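Local coordinates for hypothetical protein PH0435 (Pyrococcus horikoshii, PDB 2YV4), which is of unproven function but, as a Sua5-family protein represented here by its C-terminal domain, probably helps make threonylcarbamoyl-AMP for tRNA modification, at residues Leu50-Ser53 and Val54-Ala58. Numbering follows the deposited sequence.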
ATOM      1  N   LEU A  50      -7.897   1.918  -0.765  1.00 10.22           N
ATOM      2  CA  LEU A  50      -7.210   3.188  -0.546  1.00 10.44           C
ATOM      3  C   LEU A  50      -8.103   4.398  -0.767  1.00 12.07           C
ATOM      4  O   LEU A  50      -8.030   5.382  -0.028  1.00 12.08           O
ATOM      5  CB  LEU A  50      -6.001   3.302  -1.482  1.00 11.63           C
ATOM      6  CG  LEU A  50      -5.255   4.643  -1.527  1.00 10.13           C
ATOM      7  CD1 LEU A  50      -4.467   4.852  -0.232  1.00 10.41           C
ATOM      8  CD2 LEU A  50      -4.310   4.655  -2.715  1.00 10.73           C
ATOM      9  N   GLY A  51      -8.939   4.317  -1.793  1.00 14.48           N
ATOM     10  CA  GLY A  51      -9.808   5.426  -2.137  1.00 17.77           C
ATOM     11  C   GLY A  51      -9.413   5.826  -3.546  1.00 19.76           C
ATOM     12  O   GLY A  51      -8.297   5.535  -3.972  1.00 18.76           O
ATOM     13  N   SER A  52     -10.310   6.485  -4.272  1.00 20.28           N
ATOM     14  CA  SER A  52     -10.022   6.886  -5.643  1.00 21.60           C
ATOM     15  C   SER A  52      -9.787   8.386  -5.817  1.00 20.49           C
ATOM     16  O   SER A  52      -9.692   8.878  -6.938  1.00 21.91           O
ATOM     17  CB  SER A  52     -11.158   6.430  -6.563  1.00 23.17           C
ATOM     18  OG  SER A  52     -12.413   6.877  -6.077  1.00 27.54           O
ATOM     19  N   SER A  53      -9.685   9.112  -4.709  1.00 19.39           N
ATOM     20  CA  SER A  53      -9.453  10.550  -4.771  1.00 18.15           C
ATOM     21  C   SER A  53      -8.473  10.963  -3.686  1.00 17.08           C
ATOM     22  O   SER A  53      -8.284  10.244  -2.703  1.00 16.46           O
ATOM     23  CB  SER A  53     -10.762  11.308  -4.564  1.00 18.03           C
ATOM     24  OG  SER A  53     -11.142  11.261  -3.201  1.00 17.55           O
ATOM     25  N   VAL A  54      -7.853  12.126  -3.859  1.00 16.05           N
ATOM     26  CA  VAL A  54      -6.909  12.616  -2.864  1.00 16.24           C
ATOM     27  C   VAL A  54      -7.618  12.740  -1.516  1.00 17.37           C
ATOM     28  O   VAL A  54      -7.073  12.349  -0.480  1.00 15.80           O
ATOM     29  CB  VAL A  54      -6.318  13.986  -3.285  1.00 15.59           C
ATOM     30  CG1 VAL A  54      -5.619  14.648  -2.112  1.00 14.01           C
ATOM     31  CG2 VAL A  54      -5.338  13.787  -4.437  1.00 12.20           C
ATOM     32  N   GLU A  55      -8.839  13.273  -1.532  1.00 18.21           N
ATOM     33  CA  GLU A  55      -9.609  13.437  -0.302  1.00 20.86           C
ATOM     34  C   GLU A  55      -9.854  12.100   0.394  1.00 18.76           C
ATOM     35  O   GLU A  55      -9.765  12.005   1.617  1.00 18.27           O
ATOM     36  CB  GLU A  55     -10.955  14.113  -0.590  1.00 25.50           C
ATOM     37  CG  GLU A  55     -11.921  14.056   0.588  1.00 31.72           C
ATOM     38  CD  GLU A  55     -13.145  14.936   0.406  1.00 36.52           C
ATOM     39  OE1 GLU A  55     -13.866  14.766  -0.602  1.00 40.06           O
ATOM     40  OE2 GLU A  55     -13.388  15.798   1.279  1.00 37.81           O
ATOM     41  N   GLU A  56     -10.170  11.073  -0.386  1.00 17.80           N
ATOM     42  CA  GLU A  56     -10.416   9.755   0.179  1.00 18.89           C
ATOM     43  C   GLU A  56      -9.150   9.176   0.791  1.00 16.56           C
ATOM     44  O   GLU A  56      -9.200   8.544   1.842  1.00 15.97           O
ATOM     45  CB  GLU A  56     -10.963   8.806  -0.891  1.00 20.42           C
ATOM     46  CG  GLU A  56     -12.418   9.074  -1.244  1.00 27.78           C
ATOM     47  CD  GLU A  56     -12.940   8.128  -2.305  1.00 31.30           C
ATOM     48  OE1 GLU A  56     -12.880   6.896  -2.093  1.00 33.41           O
ATOM     49  OE2 GLU A  56     -13.414   8.616  -3.351  1.00 35.86           O
ATOM     50  N   VAL A  57      -8.013   9.397   0.137  1.00 14.34           N
ATOM     51  CA  VAL A  57      -6.748   8.893   0.653  1.00 13.48           C
ATOM     52  C   VAL A  57      -6.495   9.458   2.045  1.00 17.02           C
ATOM     53  O   VAL A  57      -6.227   8.717   2.993  1.00 15.14           O
ATOM     54  CB  VAL A  57      -5.571   9.284  -0.268  1.00 12.95           C
ATOM     55  CG1 VAL A  57      -4.241   9.061   0.457  1.00 10.73           C
ATOM     56  CG2 VAL A  57      -5.619   8.454  -1.552  1.00  9.83           C
ATOM     57  N   ALA A  58      -6.577  10.778   2.157  1.00 18.80           N
ATOM     58  CA  ALA A  58      -6.350  11.454   3.427  1.00 21.13           C
ATOM     59  C   ALA A  58      -7.283  10.915   4.502  1.00 22.97           C
ATOM     60  O   ALA A  58      -6.918  10.833   5.678  1.00 23.24           O
ATOM     61  CB  ALA A  58      -6.559  12.958   3.256  1.00 22.39           C
TER
HETATM   62  O   HOH W   1     -14.435   5.974  -4.353  1.00 28.07           O
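With chi1 at 74°, Ser-53 holds OG between its own backbone N and carbonyl carbon, and Glu-56, whose CG stands anti to its carbonyl carbon (chi1 -75°), sends an extended chain back to the loop, its carboxylate arriving beside Ser-52 and Ser-53. The result is a serine N-cap at the end of the short loop that leads from edge strand 46-49 of the parallel sheet into helix 54-70 of this alpha/beta domain. Ser-53 OG accepts from Glu-56 N at 3.0 Å, N-H...O angle 157°, giving a first-turn NH its acceptor. The capping box is not completed: Ser-53 N has no partner, and the carboxylate instead takes Ser-52 N, by a weak bond of 3.4 Å to Glu-56 OE1. Glu-56 OE2 takes a second weak bond, from Ser-53 OG. A water ties the loop in further, donating to Glu-56 OE1 and hydrogen-bonding Ser-52 OG at 2.8 Å. Putting an alanine at Glu-56 would probably leave Ser-52 N and Ser-53 OG without their weak acceptors and take from the water one of its anchors, freeing the loop to move. Gly-51 is needed on two counts: a CB there would run into Glu-56 CB, and at its backbone angles would also be jammed against the carbonyl O of Leu-50. On the buried side, Leu-50 and Val-57 meet obliquely, both also touching Val-90 of helix 86-93. There Leu-50 CG sits 3.8 Å from Val-57 CG2, the same methyl that lies 3.4 Å from Ser-53 O, which accepts the first helical bond from Val-57 N at 3.0 Å.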